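Local coordinates for DNA mismatch repair protein MutS (Thermus aquaticus, PDB 1EWQ), which takes part in DNA mismatch repair, binding mismatched duplex DNA and hydrolysing ATP weakly, at residues E278-P283 / E526-A531. Residues are numbered along the deposited sequence; the frame is centred on the assembly and turned at random.
Sequences ETRTAP and ELDVYA
Asp-528, on helix 514-540, reaches into the turn that leads to helix 282-293 and shows how one buried carboxylate can organise a loop. A chi1 of -178° turns its CG away from the backbone N and brings the carboxylate up to the turn, where both oxygens find N-H groups of consecutive residues. OD1 receives the backbone N of Arg-280 at 2.7 Å on its syn lone pair, in a nearly straight bond of 167°. OD2 takes the backbone N of Thr-281 at 2.8 Å and, from the same residue, the hydroxyl OG1 at 2.7 Å, although OD2 is less surely placed because it lies too close to Thr-279 OG1 in the model.

With chi1 at 66°, Thr-281 OG1 sits between its backbone N and carbonyl carbon, where it can give its proton to Asp-528 while accepting the amide of Gly-284; this makes Thr-281 the N-cap of helix 282-293. The side chains of Thr-279 and Asp-528 cross at about a right angle, but the bonding of the Thr-279 hydroxyl cannot be trusted at so short an approach. The aliphatic root of Arg-280 rests against the carboxylate, CB lying 3.4 Å from Asp-528 OD1, but the bent chain then carries the guanidinium away, leaving NE 6.3 Å from that oxygen.

Nearby, Glu-278 forms a salt bridge with Arg-539, a second tie between the turn and helix 514-540. The amide of Arg-280 on OD1, joined by the two bonds to OD2 if that atom is placed correctly, would be expected to stabilise the ionised form of Asp-528, so that a buried acid, without a direct salt bridge to Arg-280, fixes the beginning of one helix against the side of another.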
loop_
_atom_site.group_PDB
_atom_site.type_symbol
_atom_site.label_atom_id
_atom_site.label_comp_id
_atom_site.label_asym_id
_atom_site.label_seq_id
_atom_site.Cartn_x
_atom_site.Cartn_y
_atom_site.Cartn_z
ATOM N N GLU C 278 0.370 27.530 2.590
ATOM C CA GLU C 278 1.750 27.872 2.919
ATOM C C GLU C 278 1.728 28.301 4.382
ATOM O O GLU C 278 2.560 29.095 4.843
ATOM C CB GLU C 278 2.250 29.021 2.048
ATOM C CG GLU C 278 2.109 28.763 0.571
ATOM C CD GLU C 278 3.055 29.614 -0.256
ATOM O OE1 GLU C 278 3.560 30.633 0.277
ATOM O OE2 GLU C 278 3.290 29.268 -1.439
ATOM N N THR C 279 0.745 27.766 5.097
ATOM C CA THR C 279 0.556 28.055 6.504
ATOM C C THR C 279 1.768 27.614 7.331
ATOM O O THR C 279 2.428 26.642 7.007
ATOM C CB THR C 279 -0.724 27.353 7.015
ATOM O OG1 THR C 279 -1.025 27.810 8.333
ATOM C CG2 THR C 279 -0.542 25.859 7.051
ATOM N N ARG C 280 2.060 28.343 8.399
ATOM C CA ARG C 280 3.205 28.018 9.243
ATOM C C ARG C 280 2.879 27.178 10.483
ATOM O O ARG C 280 3.736 26.454 10.978
ATOM C CB ARG C 280 3.920 29.310 9.646
ATOM C CG ARG C 280 4.733 29.920 8.501
ATOM C CD ARG C 280 5.837 28.951 8.099
ATOM N NE ARG C 280 6.470 29.247 6.817
ATOM C CZ ARG C 280 7.512 30.058 6.656
ATOM N NH1 ARG C 280 8.054 30.675 7.704
ATOM N NH2 ARG C 280 8.024 30.236 5.445
ATOM N N THR C 281 1.641 27.249 10.961
ATOM C CA THR C 281 1.243 26.488 12.143
ATOM C C THR C 281 0.109 25.491 11.862
ATOM O O THR C 281 -0.616 25.620 10.878
ATOM C CB THR C 281 0.767 27.421 13.242
ATOM O OG1 THR C 281 -0.432 28.070 12.810
ATOM C CG2 THR C 281 1.820 28.474 13.543
ATOM N N ALA C 282 -0.052 24.505 12.741
ATOM C CA ALA C 282 -1.105 23.518 12.551
ATOM C C ALA C 282 -2.480 24.182 12.696
ATOM O O ALA C 282 -3.364 23.942 11.881
ATOM C CB ALA C 282 -0.947 22.363 13.548
ATOM N N PRO C 283 -2.674 25.021 13.732
ATOM C CA PRO C 283 -3.968 25.694 13.920
ATOM C C PRO C 283 -4.343 26.489 12.660
ATOM O O PRO C 283 -5.515 26.595 12.296
ATOM C CB PRO C 283 -3.718 26.604 15.119
ATOM C CG PRO C 283 -2.698 25.828 15.930
ATOM C CD PRO C 283 -1.758 25.304 14.858
ATOM N N GLU C 526 -5.430 32.678 12.719
ATOM C CA GLU C 526 -6.010 33.554 11.714
ATOM C C GLU C 526 -4.933 34.352 10.983
ATOM O O GLU C 526 -4.910 34.405 9.756
ATOM C CB GLU C 526 -7.021 34.505 12.360
ATOM C CG GLU C 526 -8.366 34.483 11.668
ATOM C CD GLU C 526 -9.368 35.426 12.292
ATOM O OE1 GLU C 526 -9.684 35.261 13.493
ATOM O OE2 GLU C 526 -9.837 36.331 11.571
ATOM N N LEU C 527 -4.031 34.965 11.742
ATOM C CA LEU C 527 -2.956 35.750 11.148
ATOM C C LEU C 527 -2.069 34.855 10.292
ATOM O O LEU C 527 -1.539 35.295 9.278
ATOM C CB LEU C 527 -2.126 36.417 12.246
ATOM C CG LEU C 527 -2.960 37.328 13.143
ATOM C CD1 LEU C 527 -2.165 37.720 14.367
ATOM C CD2 LEU C 527 -3.395 38.561 12.346
ATOM N N ASP C 528 -1.905 33.600 10.712
ATOM C CA ASP C 528 -1.093 32.641 9.965
ATOM C C ASP C 528 -1.728 32.458 8.580
ATOM O O ASP C 528 -1.023 32.455 7.561
ATOM C CB ASP C 528 -1.022 31.304 10.733
ATOM C CG ASP C 528 -0.149 30.239 10.039
ATOM O OD1 ASP C 528 0.772 30.597 9.269
ATOM O OD2 ASP C 528 -0.375 29.028 10.289
ATOM N N VAL C 529 -3.054 32.345 8.544
ATOM C CA VAL C 529 -3.781 32.161 7.290
ATOM C C VAL C 529 -3.716 33.374 6.354
ATOM O O VAL C 529 -3.434 33.237 5.165
ATOM C CB VAL C 529 -5.246 31.791 7.564
ATOM C CG1 VAL C 529 -6.050 31.825 6.273
ATOM C CG2 VAL C 529 -5.310 30.374 8.168
ATOM N N TYR C 530 -3.971 34.559 6.894
ATOM C CA TYR C 530 -3.925 35.776 6.099
ATOM C C TYR C 530 -2.537 35.995 5.497
ATOM O O TYR C 530 -2.411 36.313 4.314
ATOM C CB TYR C 530 -4.309 36.971 6.965
ATOM C CG TYR C 530 -5.744 36.953 7.438
ATOM C CD1 TYR C 530 -6.070 37.286 8.755
ATOM C CD2 TYR C 530 -6.786 36.660 6.556
ATOM C CE1 TYR C 530 -7.401 37.328 9.174
ATOM C CE2 TYR C 530 -8.122 36.705 6.968
ATOM C CZ TYR C 530 -8.421 37.039 8.275
ATOM O OH TYR C 530 -9.740 37.106 8.672
ATOM N N ALA C 531 -1.497 35.825 6.308
ATOM C CA ALA C 531 -0.133 36.004 5.818
ATOM C C ALA C 531 0.188 34.933 4.773
ATOM O O ALA C 531 0.871 35.197 3.777
ATOM C CB ALA C 531 0.862 35.934 6.982
#